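Local structure of aminotransferase class-III (Ochrobactrum anthropi, 5GHG) at residues 182-186 with 199-203; 280-285 with 298-304; 398-403 with 418-422; 408-412 with 445-450. The protein probably acts as an omega-transaminase, moving amino groups between amines and carbonyl compounds with a vitamin B6 cofactor, bound here in its pyridoxamine phosphate form. The protein carries 1 engineered substitution. All coordinates share one frame; numbering follows the deposited sequence.

The four contacts fall into two groups. Contacts 1 and 2 go with the seven-stranded mixed sheet that runs from strand 111-115 to strand 178-181: contact 1 packs the loop after outermost strand 178-181 on helix 196-214, and contact 2 pairs strands 282-285 and 297-301 within it, about 25 Å away between centres. The side chain of Val284 is about 6 Å from the cofactor. Contacts 3 and 4 come later in the chain, their segments alternate, and both use helix 400-411; their centres are 14 Å apart and they touch where Leu401 CD1 meets Val450 CG1 at 4.0 Å. Contacts 2 and 4 are about 42 Å apart between centres, on opposite sides of the chain's centre.

Contact 1. Residues 182-186 with 199-203; sequences GCPHF and FATRL
Phe199 drives its ring into the bend of residues 183-186, and the chain wraps round the rim of that ring. The carbonyl carbon of Pro184 and the amide nitrogen of His185 lie at the edge of the ring, in its plane, while Cys183 O comes to 3.8 Å from Phe199 CZ. Further round, Phe199 CE2 is 3.5 Å from Phe186 N. The Phe186 and Phe199 side chains run past each other in opposite directions, their ring centroids 5.6 Å apart and planes at 43°; the pair is an oblique packing of rings, with Phe186 CD1 3.7 Å from Phe199 CD2. Phe199 holds CG opposite its own backbone N (chi1 173°), which swings the ring off the helix and across to the bend. These contacts belong to a beta-alpha-beta crossover of the cofactor-binding sheet: the chain leaves outermost strand 178-181, makes the bend, runs through helix 196-214 and returns as the parallel strand 219-224. Pro184 is the centre of an inverse gamma turn, closed by a weak bond from His185 N to Cys183 O, and His185 is the N-cap residue of helix 186-189. Its imidazole hydrogen-bonds elsewhere, to Arg149 through ND1 and to Glu373 through NE2. One turn along from Phe199, Leu203 sets CD1 over a face of the Phe199 ring, toward the rim, and the same methyl reaches Pro184 CB at 3.7 Å. Leu203 CD2 lies 4.3 Å from Gly182 C. Tyr240 of helix 240-250 packs against both Pro184 and Leu203.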
loop_
_atom_site.group_PDB
_atom_site.type_symbol
_atom_site.label_atom_id
_atom_site.label_comp_id
_atom_site.label_asym_id
_atom_site.label_seq_id
_atom_site.Cartn_x
_atom_site.Cartn_y
_atom_site.Cartn_z
ATOM N N GLY B 182 -11.300 -15.501 -19.887
ATOM C CA GLY B 182 -10.882 -14.762 -21.062
ATOM C C GLY B 182 -11.053 -13.250 -20.954
ATOM O O GLY B 182 -11.871 -12.719 -20.198
ATOM N N CYS B 183 -10.266 -12.544 -21.764
ATOM C CA CYS B 183 -10.405 -11.090 -21.897
ATOM C C CYS B 183 -11.570 -10.762 -22.839
ATOM O O CYS B 183 -11.580 -11.242 -23.974
ATOM C CB CYS B 183 -9.128 -10.473 -22.447
ATOM S SG CYS B 183 -9.300 -8.696 -22.723
ATOM N N PRO B 184 -12.543 -9.907 -22.417
ATOM C CA PRO B 184 -13.682 -9.574 -23.288
ATOM C C PRO B 184 -13.373 -8.477 -24.296
ATOM O O PRO B 184 -14.034 -7.443 -24.341
ATOM C CB PRO B 184 -14.770 -9.171 -22.279
ATOM C CG PRO B 184 -14.026 -8.637 -21.119
ATOM C CD PRO B 184 -12.696 -9.339 -21.062
ATOM N N HIS B 185 -12.350 -8.697 -25.126
ATOM C CA HIS B 185 -11.931 -7.714 -26.130
ATOM C C HIS B 185 -12.268 -8.247 -27.520
ATOM O O HIS B 185 -11.506 -9.025 -28.093
ATOM C CB HIS B 185 -10.440 -7.400 -26.035
ATOM C CG HIS B 185 -10.028 -6.236 -26.896
ATOM N ND1 HIS B 185 -8.716 -5.941 -27.168
ATOM C CD2 HIS B 185 -10.764 -5.307 -27.552
ATOM C CE1 HIS B 185 -8.655 -4.874 -27.938
ATOM N NE2 HIS B 185 -9.883 -4.469 -28.186
ATOM N N PHE B 186 -13.401 -7.806 -28.061
ATOM C CA PHE B 186 -13.918 -8.382 -29.301
ATOM C C PHE B 186 -12.929 -8.204 -30.457
ATOM O O PHE B 186 -12.688 -9.136 -31.235
ATOM C CB PHE B 186 -15.273 -7.755 -29.620
ATOM C CG PHE B 186 -15.913 -8.275 -30.873
ATOM C CD1 PHE B 186 -16.155 -9.626 -31.039
ATOM C CD2 PHE B 186 -16.314 -7.390 -31.872
ATOM C CE1 PHE B 186 -16.765 -10.108 -32.196
ATOM C CE2 PHE B 186 -16.933 -7.865 -33.036
ATOM C CZ PHE B 186 -17.151 -9.234 -33.191
ATOM N N PHE B 199 -19.850 -13.391 -29.293
ATOM C CA PHE B 199 -18.617 -13.408 -28.514
ATOM C C PHE B 199 -18.926 -13.312 -27.011
ATOM O O PHE B 199 -18.312 -13.999 -26.203
ATOM C CB PHE B 199 -17.737 -12.248 -28.990
ATOM C CG PHE B 199 -16.508 -12.021 -28.182
ATOM C CD1 PHE B 199 -15.536 -13.015 -28.064
ATOM C CD2 PHE B 199 -16.287 -10.791 -27.570
ATOM C CE1 PHE B 199 -14.385 -12.780 -27.336
ATOM C CE2 PHE B 199 -15.128 -10.568 -26.842
ATOM C CZ PHE B 199 -14.190 -11.548 -26.729
ATOM N N ALA B 200 -19.899 -12.487 -26.644
ATOM C CA ALA B 200 -20.307 -12.395 -25.249
ATOM C C ALA B 200 -20.887 -13.714 -24.759
ATOM O O ALA B 200 -20.590 -14.171 -23.642
ATOM C CB ALA B 200 -21.308 -11.268 -25.071
ATOM N N THR B 201 -21.724 -14.339 -25.574
ATOM C CA THR B 201 -22.235 -15.660 -25.236
ATOM C C THR B 201 -21.098 -16.651 -25.046
ATOM O O THR B 201 -21.091 -17.428 -24.079
ATOM C CB THR B 201 -23.215 -16.129 -26.320
ATOM O OG1 THR B 201 -24.397 -15.342 -26.250
ATOM C CG2 THR B 201 -23.575 -17.611 -26.144
ATOM N N ARG B 202 -20.114 -16.646 -25.952
ATOM C CA ARG B 202 -19.009 -17.582 -25.816
ATOM C C ARG B 202 -18.209 -17.320 -24.528
ATOM O O ARG B 202 -17.757 -18.267 -23.876
ATOM C CB ARG B 202 -18.078 -17.524 -27.032
ATOM C CG ARG B 202 -16.821 -18.357 -26.842
ATOM C CD ARG B 202 -16.073 -18.648 -28.143
ATOM N NE ARG B 202 -15.510 -17.445 -28.765
ATOM C CZ ARG B 202 -14.307 -16.954 -28.511
ATOM N NH1 ARG B 202 -13.873 -15.871 -29.163
ATOM N NH2 ARG B 202 -13.532 -17.533 -27.604
ATOM N N LEU B 203 -18.010 -16.053 -24.164
ATOM C CA LEU B 203 -17.265 -15.758 -22.944
ATOM C C LEU B 203 -18.003 -16.259 -21.702
ATOM O O LEU B 203 -17.383 -16.795 -20.777
ATOM C CB LEU B 203 -17.007 -14.246 -22.815
ATOM C CG LEU B 203 -16.004 -13.628 -23.782
ATOM C CD1 LEU B 203 -16.221 -12.130 -23.893
ATOM C CD2 LEU B 203 -14.600 -13.927 -23.340
#

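Contact 2. Residues 280-285 with 298-304; sequences PDILVM and AFLINER
Leu283 and Leu300 exchange two backbone hydrogen bonds, Leu283 N to Leu300 O at 3.0 Å and Leu300 N to Leu283 O at 2.8 Å. Met285 and Ala298 form a second hydrogen-bonded pair of this antiparallel hairpin; Ile282 with Ile301 and Val284 with Phe299 are the non-hydrogen-bonded pairs. Just past the strand ends, Asn302 N hydrogen-bonds Asp281 O.

The charged group lies beyond the strands. Asp281 OD1 takes Asn302 ND2 at 3.1 Å on its anti side and Arg304 NH1 at 3.0 Å on its syn side, the latter a salt bridge 32° out of the carboxylate plane. OD2 receives Leu255 N, and a water links it weakly to Arg304. With an alanine here, Arg304 would probably lose its counter-charge, and Leu255 N and the Asn302 amide their acceptor. Asn302 OD1 meanwhile caps Val305 N at the start of helix 303-306.

Among apolar contacts, Met285, bent at chi3 (-78°), lays CE 3.5 Å from Leu300 CD1, and on the other face of the sheet Ile282 CG1 and Ile301 CG2 run side by side.

Strand 254-258 pairs with 282-285 and strand 111-115 flanks 297-301, while helix 118-135 packs on Val284, whose side chain is about 6 Å from the cofactor, and on Phe299.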
loop_
_atom_site.group_PDB
_atom_site.type_symbol
_atom_site.label_atom_id
_atom_site.label_comp_id
_atom_site.label_asym_id
_atom_site.label_seq_id
_atom_site.Cartn_x
_atom_site.Cartn_y
_atom_site.Cartn_z
ATOM N N PRO B 280 -22.902 -5.654 -8.108
ATOM C CA PRO B 280 -21.847 -6.281 -7.318
ATOM C C PRO B 280 -22.251 -6.516 -5.872
ATOM O O PRO B 280 -23.072 -5.789 -5.307
ATOM C CB PRO B 280 -20.697 -5.272 -7.404
ATOM C CG PRO B 280 -21.379 -3.948 -7.639
ATOM C CD PRO B 280 -22.565 -4.285 -8.518
ATOM N N ASP B 281 -21.632 -7.534 -5.271
ATOM C CA ASP B 281 -21.698 -7.741 -3.830
ATOM C C ASP B 281 -20.647 -6.934 -3.078
ATOM O O ASP B 281 -20.845 -6.614 -1.898
ATOM C CB ASP B 281 -21.510 -9.227 -3.505
ATOM C CG ASP B 281 -22.566 -10.099 -4.146
ATOM O OD1 ASP B 281 -23.697 -10.096 -3.630
ATOM O OD2 ASP B 281 -22.270 -10.771 -5.173
ATOM N N ILE B 282 -19.540 -6.631 -3.747
ATOM C CA ILE B 282 -18.400 -5.914 -3.196
ATOM C C ILE B 282 -17.968 -4.891 -4.249
ATOM O O ILE B 282 -17.879 -5.221 -5.436
ATOM C CB ILE B 282 -17.240 -6.873 -2.854
ATOM C CG1 ILE B 282 -17.698 -7.955 -1.867
ATOM C CG2 ILE B 282 -15.996 -6.109 -2.324
ATOM C CD1 ILE B 282 -16.615 -8.989 -1.553
ATOM N N LEU B 283 -17.689 -3.663 -3.820
ATOM C CA LEU B 283 -17.302 -2.594 -4.741
ATOM C C LEU B 283 -16.020 -1.947 -4.216
ATOM O O LEU B 283 -15.978 -1.525 -3.063
ATOM C CB LEU B 283 -18.413 -1.548 -4.882
ATOM C CG LEU B 283 -18.273 -0.550 -6.023
ATOM C CD1 LEU B 283 -19.646 -0.097 -6.491
ATOM C CD2 LEU B 283 -17.431 0.653 -5.613
ATOM N N VAL B 284 -14.997 -1.858 -5.070
ATOM C CA VAL B 284 -13.666 -1.379 -4.692
ATOM C C VAL B 284 -13.433 -0.028 -5.352
ATOM O O VAL B 284 -13.675 0.136 -6.560
ATOM C CB VAL B 284 -12.568 -2.377 -5.083
ATOM C CG1 VAL B 284 -11.195 -1.911 -4.538
ATOM C CG2 VAL B 284 -12.886 -3.815 -4.612
ATOM N N MET B 285 -12.942 0.937 -4.570
ATOM C CA MET B 285 -12.761 2.304 -5.037
ATOM C C MET B 285 -11.372 2.820 -4.661
ATOM O O MET B 285 -10.792 2.411 -3.655
ATOM C CB MET B 285 -13.791 3.247 -4.421
ATOM C CG MET B 285 -15.216 2.956 -4.822
ATOM S SD MET B 285 -16.372 3.571 -3.562
ATOM C CE MET B 285 -16.248 2.292 -2.306
ATOM N N ALA B 298 -11.011 2.358 -0.641
ATOM C CA ALA B 298 -12.132 1.862 0.147
ATOM C C ALA B 298 -12.755 0.704 -0.599
ATOM O O ALA B 298 -12.690 0.642 -1.832
ATOM C CB ALA B 298 -13.187 2.948 0.393
ATOM N N PHE B 299 -13.371 -0.202 0.145
ATOM C CA PHE B 299 -14.309 -1.116 -0.492
ATOM C C PHE B 299 -15.591 -1.172 0.331
ATOM O O PHE B 299 -15.584 -0.960 1.551
ATOM C CB PHE B 299 -13.707 -2.499 -0.732
ATOM C CG PHE B 299 -13.271 -3.229 0.516
ATOM C CD1 PHE B 299 -11.980 -3.083 1.011
ATOM C CD2 PHE B 299 -14.143 -4.117 1.158
ATOM C CE1 PHE B 299 -11.568 -3.787 2.132
ATOM C CE2 PHE B 299 -13.746 -4.809 2.293
ATOM C CZ PHE B 299 -12.461 -4.650 2.784
ATOM N N LEU B 300 -16.696 -1.401 -0.365
ATOM C CA LEU B 300 -18.011 -1.556 0.240
ATOM C C LEU B 300 -18.437 -3.011 0.113
ATOM O O LEU B 300 -18.144 -3.666 -0.901
ATOM C CB LEU B 300 -19.031 -0.674 -0.472
ATOM C CG LEU B 300 -18.865 0.841 -0.281
ATOM C CD1 LEU B 300 -19.593 1.578 -1.384
ATOM C CD2 LEU B 300 -19.464 1.201 1.054
ATOM N N ILE B 301 -19.152 -3.509 1.122
ATOM C CA ILE B 301 -19.732 -4.842 1.034
ATOM C C ILE B 301 -21.211 -4.771 1.373
ATOM O O ILE B 301 -21.644 -3.938 2.183
ATOM C CB ILE B 301 -19.013 -5.859 1.954
ATOM C CG1 ILE B 301 -19.221 -5.492 3.408
ATOM C CG2 ILE B 301 -17.517 -5.912 1.635
ATOM C CD1 ILE B 301 -18.653 -6.520 4.361
ATOM N N ASN B 302 -21.991 -5.659 0.762
ATOM C CA ASN B 302 -23.423 -5.641 1.023
ATOM C C ASN B 302 -23.747 -6.533 2.221
ATOM O O ASN B 302 -22.856 -7.105 2.871
ATOM C CB ASN B 302 -24.203 -6.009 -0.229
ATOM C CG ASN B 302 -23.981 -7.438 -0.682
ATOM O OD1 ASN B 302 -23.347 -8.230 -0.001
ATOM N ND2 ASN B 302 -24.531 -7.773 -1.830
ATOM N N GLU B 303 -25.037 -6.631 2.550
ATOM C CA GLU B 303 -25.432 -7.385 3.731
ATOM C C GLU B 303 -25.195 -8.889 3.535
ATOM O O GLU B 303 -24.800 -9.583 4.472
ATOM C CB GLU B 303 -26.900 -7.104 4.066
ATOM C CG GLU B 303 -27.366 -7.735 5.380
ATOM C CD GLU B 303 -26.632 -7.182 6.597
ATOM O OE1 GLU B 303 -26.511 -7.922 7.589
ATOM O OE2 GLU B 303 -26.161 -6.005 6.570
ATOM N N ARG B 304 -25.416 -9.385 2.323
ATOM C CA ARG B 304 -25.124 -10.772 2.010
ATOM C C ARG B 304 -23.696 -11.139 2.405
ATOM O O ARG B 304 -23.457 -12.171 3.033
ATOM C CB ARG B 304 -25.346 -11.020 0.516
ATOM C CG ARG B 304 -24.956 -12.397 0.006
ATOM C CD ARG B 304 -24.936 -12.398 -1.503
ATOM N NE ARG B 304 -24.681 -13.717 -2.072
ATOM C CZ ARG B 304 -24.512 -13.950 -3.367
ATOM N NH1 ARG B 304 -24.551 -12.943 -4.235
ATOM N NH2 ARG B 304 -24.300 -15.187 -3.793
HETATM O O HOH W 1 -24.094 -11.564 -6.729
#

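Contact 3. Residues 398-403 with 418-422; sequences TGALGA and AMGDT
Asp421 OD1 is gripped at the start of helix 400-411: Gly402 N donates to it at 2.8 Å with a nearly straight N-H...O angle of 167°, and Gly399 N adds a weak, strongly bent bond. The oxygen sits too close to a neighbour in the model, so its exact place is less certain. Asp421 has CG opposite its carbonyl carbon (chi1 -72°), which turns the carboxylate from the strands toward the first turn of the helix. Its negative charge would probably suit the amino end of the helix dipole. The other oxygen, OD2, lies 3.7 Å from Thr398 CG2 and receives a water that also accepts from Leu401 N. Asp421 occupies the third position of a type II' turn, Met419 to Thr422, which closes the beta hairpin between strands 414-419 and 422-425. Gly420 takes the second position with positive phi (61°), as such a turn requires. The turn lies close against the helix: Gly399 CA and Gly420 C are 3.8 Å apart, and Gly402 CA comes to 3.6 Å from Gly420 O. A CB on Gly402 would collide with that carbonyl oxygen, so the absence of a side chain lets the two backbones meet. A second water donates to both Gly399 O and Gly420 O. Ala418 CB rests 3.8 Å from Gly402 O, and Leu401 turns to Leu385 of strand 380-385, whose backbone also bonds to Asp421.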
loop_
_atom_site.group_PDB
_atom_site.type_symbol
_atom_site.label_atom_id
_atom_site.label_comp_id
_atom_site.label_asym_id
_atom_site.label_seq_id
_atom_site.Cartn_x
_atom_site.Cartn_y
_atom_site.Cartn_z
ATOM N N THR B 398 5.209 -5.731 -31.190
ATOM C CA THR B 398 4.009 -5.049 -30.726
ATOM C C THR B 398 4.371 -4.154 -29.546
ATOM O O THR B 398 5.088 -4.570 -28.639
ATOM C CB THR B 398 2.935 -6.070 -30.338
ATOM O OG1 THR B 398 2.445 -6.683 -31.535
ATOM C CG2 THR B 398 1.770 -5.381 -29.627
ATOM N N GLY B 399 3.907 -2.905 -29.586
ATOM C CA GLY B 399 4.279 -1.899 -28.616
ATOM C C GLY B 399 5.184 -0.823 -29.188
ATOM O O GLY B 399 5.200 0.300 -28.672
ATOM N N ALA B 400 5.927 -1.136 -30.252
ATOM C CA ALA B 400 6.805 -0.138 -30.839
ATOM C C ALA B 400 5.997 1.012 -31.461
ATOM O O ALA B 400 6.375 2.184 -31.348
ATOM C CB ALA B 400 7.719 -0.777 -31.881
ATOM N N LEU B 401 4.892 0.689 -32.136
ATOM C CA LEU B 401 4.098 1.727 -32.764
ATOM C C LEU B 401 3.454 2.635 -31.707
ATOM O O LEU B 401 3.486 3.869 -31.835
ATOM C CB LEU B 401 3.046 1.105 -33.681
ATOM C CG LEU B 401 2.126 1.965 -34.528
ATOM C CD1 LEU B 401 2.930 2.885 -35.444
ATOM C CD2 LEU B 401 1.200 1.056 -35.356
ATOM N N GLY B 402 2.919 2.045 -30.644
ATOM C CA GLY B 402 2.390 2.843 -29.545
ATOM C C GLY B 402 3.426 3.739 -28.896
ATOM O O GLY B 402 3.158 4.909 -28.618
ATOM N N ALA B 403 4.618 3.210 -28.644
ATOM C CA ALA B 403 5.681 4.025 -28.064
ATOM C C ALA B 403 6.082 5.166 -28.995
ATOM O O ALA B 403 6.297 6.303 -28.544
ATOM C CB ALA B 403 6.905 3.160 -27.728
ATOM N N ALA B 418 0.869 4.708 -23.415
ATOM C CA ALA B 418 0.894 3.646 -24.408
ATOM C C ALA B 418 0.736 2.330 -23.663
ATOM O O ALA B 418 1.611 1.943 -22.871
ATOM C CB ALA B 418 2.193 3.659 -25.212
ATOM N N MET B 419 -0.371 1.647 -23.903
ATOM C CA MET B 419 -0.566 0.299 -23.370
ATOM C C MET B 419 -0.364 -0.635 -24.556
ATOM O O MET B 419 -1.289 -0.903 -25.336
ATOM C CB MET B 419 -1.945 0.183 -22.738
ATOM C CG MET B 419 -2.204 1.347 -21.778
ATOM S SD MET B 419 -3.927 1.593 -21.330
ATOM C CE MET B 419 -3.855 1.107 -19.642
ATOM N N GLY B 420 0.865 -1.116 -24.721
ATOM C CA GLY B 420 1.204 -1.764 -25.965
ATOM C C GLY B 420 1.034 -0.754 -27.103
ATOM O O GLY B 420 1.596 0.340 -27.069
ATOM N N ASP B 421 0.256 -1.111 -28.119
ATOM C CA ASP B 421 0.010 -0.208 -29.235
ATOM C C ASP B 421 -1.293 0.571 -29.094
ATOM O O ASP B 421 -1.749 1.181 -30.055
ATOM C CB ASP B 421 0.043 -0.982 -30.565
ATOM C CG ASP B 421 1.452 -1.409 -30.951
ATOM O OD1 ASP B 421 2.405 -0.750 -30.472
ATOM O OD2 ASP B 421 1.620 -2.377 -31.712
ATOM N N THR B 422 -1.888 0.590 -27.904
ATOM C CA THR B 422 -3.066 1.391 -27.633
ATOM C C THR B 422 -2.664 2.667 -26.908
ATOM O O THR B 422 -1.979 2.612 -25.884
ATOM C CB THR B 422 -4.092 0.606 -26.792
ATOM O OG1 THR B 422 -4.509 -0.563 -27.511
ATOM C CG2 THR B 422 -5.327 1.469 -26.493
HETATM O O HOH W 2 4.046 0.651 -26.139
HETATM O O HOH W 3 4.111 -2.018 -32.964
#

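Contact 4. Residues 408-412 with 445-450; sequences VLQER and ATLNDV
Arg412 meets Asp449 side-on, with NE and NH2 both donating to one oxygen, OD2. The NH2 bond is the shorter, 2.8 Å from Arg412 NH2 to Asp449 OD2, and fairly straight; NE reaches the same atom at 3.2 Å and a bent angle. The carboxylate oxygen lies in the guanidinium plane, yet both nitrogens approach from one face of the carboxylate, the two planes being 43° apart. A water donates to OD2 as well and is weakly held by NE. An asparagine in place of Asp449 would probably leave the guanidinium without its charge partner and less firmly fixed in rotation.

The arginine chain reaches there extended from CG to NE, starting from CG opposite its carbonyl carbon (chi1 -73°). Ala445 CB sits 3.3 Å above the guanidinium, over its centre, so one methyl covers a face of the guanidinium while the acid takes its edge. Nearer the helix end, Arg412 CD passes Thr446 OG1 at 3.4 Å; that hydroxyl is hydrogen-bonded to Ala442 O within its own helix. Leu409 crosses Thr446 at about a right angle, its CD1 3.6 Å from the same OG1. The packing finishes with Val408: CG1 lies 3.8 Å from Thr446 CG2, and CG2 lies 4.3 Å from Val450 CG2.

The arrangement joins the C-terminal end of helix 400-411 to the long final helix 433-455. Leu409 goes on to touch Val414 and Ser416 of strand 414-419, whereas Val450 leans on Leu401 and Ala405 of helix 400-411 and on Leu370.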
loop_
_atom_site.group_PDB
_atom_site.type_symbol
_atom_site.label_atom_id
_atom_site.label_comp_id
_atom_site.label_asym_id
_atom_site.label_seq_id
_atom_site.Cartn_x
_atom_site.Cartn_y
_atom_site.Cartn_z
ATOM N N VAL B 408 5.634 11.240 -29.919
ATOM C CA VAL B 408 5.281 12.377 -30.760
ATOM C C VAL B 408 4.150 13.183 -30.127
ATOM O O VAL B 408 4.169 14.417 -30.121
ATOM C CB VAL B 408 4.904 11.906 -32.176
ATOM C CG1 VAL B 408 4.309 13.078 -32.967
ATOM C CG2 VAL B 408 6.111 11.363 -32.884
ATOM N N LEU B 409 3.154 12.495 -29.574
ATOM C CA LEU B 409 2.064 13.196 -28.918
ATOM C C LEU B 409 2.582 14.050 -27.750
ATOM O O LEU B 409 2.116 15.180 -27.545
ATOM C CB LEU B 409 1.018 12.194 -28.439
ATOM C CG LEU B 409 -0.316 12.663 -27.908
ATOM C CD1 LEU B 409 -1.020 13.586 -28.881
ATOM C CD2 LEU B 409 -1.202 11.450 -27.607
ATOM N N GLN B 410 3.553 13.533 -26.992
ATOM C CA GLN B 410 4.154 14.317 -25.918
ATOM C C GLN B 410 4.903 15.541 -26.458
ATOM O O GLN B 410 4.874 16.615 -25.849
ATOM C CB GLN B 410 5.089 13.443 -25.077
ATOM C CG GLN B 410 5.754 14.178 -23.903
ATOM C CD GLN B 410 6.600 13.229 -23.067
ATOM O OE1 GLN B 410 6.155 12.128 -22.745
ATOM N NE2 GLN B 410 7.837 13.613 -22.768
ATOM N N GLU B 411 5.576 15.393 -27.604
ATOM C CA GLU B 411 6.173 16.551 -28.263
ATOM C C GLU B 411 5.119 17.604 -28.601
ATOM O O GLU B 411 5.412 18.800 -28.599
ATOM C CB GLU B 411 6.887 16.140 -29.553
ATOM C CG GLU B 411 8.117 15.292 -29.393
ATOM C CD GLU B 411 8.725 14.936 -30.754
ATOM O OE1 GLU B 411 8.612 13.752 -31.181
ATOM O OE2 GLU B 411 9.244 15.864 -31.438
ATOM N N ARG B 412 3.913 17.175 -28.946
ATOM C CA ARG B 412 2.825 18.073 -29.258
ATOM C C ARG B 412 2.049 18.516 -28.010
ATOM O O ARG B 412 0.956 19.076 -28.135
ATOM C CB ARG B 412 1.879 17.418 -30.269
ATOM C CG ARG B 412 2.474 17.355 -31.668
ATOM C CD ARG B 412 1.612 16.581 -32.646
ATOM N NE ARG B 412 2.103 16.698 -34.022
ATOM C CZ ARG B 412 1.802 17.708 -34.826
ATOM N NH1 ARG B 412 1.002 18.694 -34.393
ATOM N NH2 ARG B 412 2.292 17.732 -36.057
ATOM N N ALA B 445 -2.914 14.943 -35.721
ATOM C CA ALA B 445 -1.654 15.388 -36.314
ATOM C C ALA B 445 -0.524 14.409 -36.000
ATOM O O ALA B 445 0.355 14.173 -36.833
ATOM C CB ALA B 445 -1.311 16.791 -35.815
ATOM N N THR B 446 -0.530 13.846 -34.793
ATOM C CA THR B 446 0.445 12.825 -34.421
ATOM C C THR B 446 0.377 11.626 -35.361
ATOM O O THR B 446 1.404 11.128 -35.830
ATOM C CB THR B 446 0.201 12.351 -32.985
ATOM O OG1 THR B 446 0.541 13.396 -32.071
ATOM C CG2 THR B 446 1.046 11.144 -32.688
ATOM N N LEU B 447 -0.833 11.129 -35.616
ATOM C CA LEU B 447 -0.962 9.957 -36.475
ATOM C C LEU B 447 -0.503 10.274 -37.902
ATOM O O LEU B 447 0.111 9.432 -38.554
ATOM C CB LEU B 447 -2.395 9.451 -36.464
ATOM C CG LEU B 447 -2.826 8.959 -35.079
ATOM C CD1 LEU B 447 -4.240 8.414 -35.109
ATOM C CD2 LEU B 447 -1.864 7.916 -34.554
ATOM N N ASN B 448 -0.785 11.485 -38.387
ATOM C CA ASN B 448 -0.280 11.882 -39.707
ATOM C C ASN B 448 1.248 11.941 -39.729
ATOM O O ASN B 448 1.881 11.466 -40.676
ATOM C CB ASN B 448 -0.891 13.212 -40.120
ATOM C CG ASN B 448 -2.359 13.081 -40.448
ATOM O OD1 ASN B 448 -2.835 11.978 -40.733
ATOM N ND2 ASN B 448 -3.090 14.168 -40.387
ATOM N N ASP B 449 1.858 12.523 -38.688
ATOM C CA ASP B 449 3.317 12.566 -38.599
ATOM C C ASP B 449 3.912 11.160 -38.602
ATOM O O ASP B 449 4.893 10.892 -39.306
ATOM C CB ASP B 449 3.765 13.293 -37.338
ATOM C CG ASP B 449 3.666 14.805 -37.463
ATOM O OD1 ASP B 449 3.387 15.289 -38.583
ATOM O OD2 ASP B 449 3.879 15.503 -36.419
ATOM N N VAL B 450 3.363 10.265 -37.783
ATOM C CA VAL B 450 3.900 8.923 -37.685
ATOM C C VAL B 450 3.742 8.195 -39.024
ATOM O O VAL B 450 4.654 7.501 -39.485
ATOM C CB VAL B 450 3.218 8.144 -36.541
ATOM C CG1 VAL B 450 3.668 6.704 -36.563
ATOM C CG2 VAL B 450 3.561 8.784 -35.185
HETATM O O HOH W 4 5.247 15.994 -34.442
#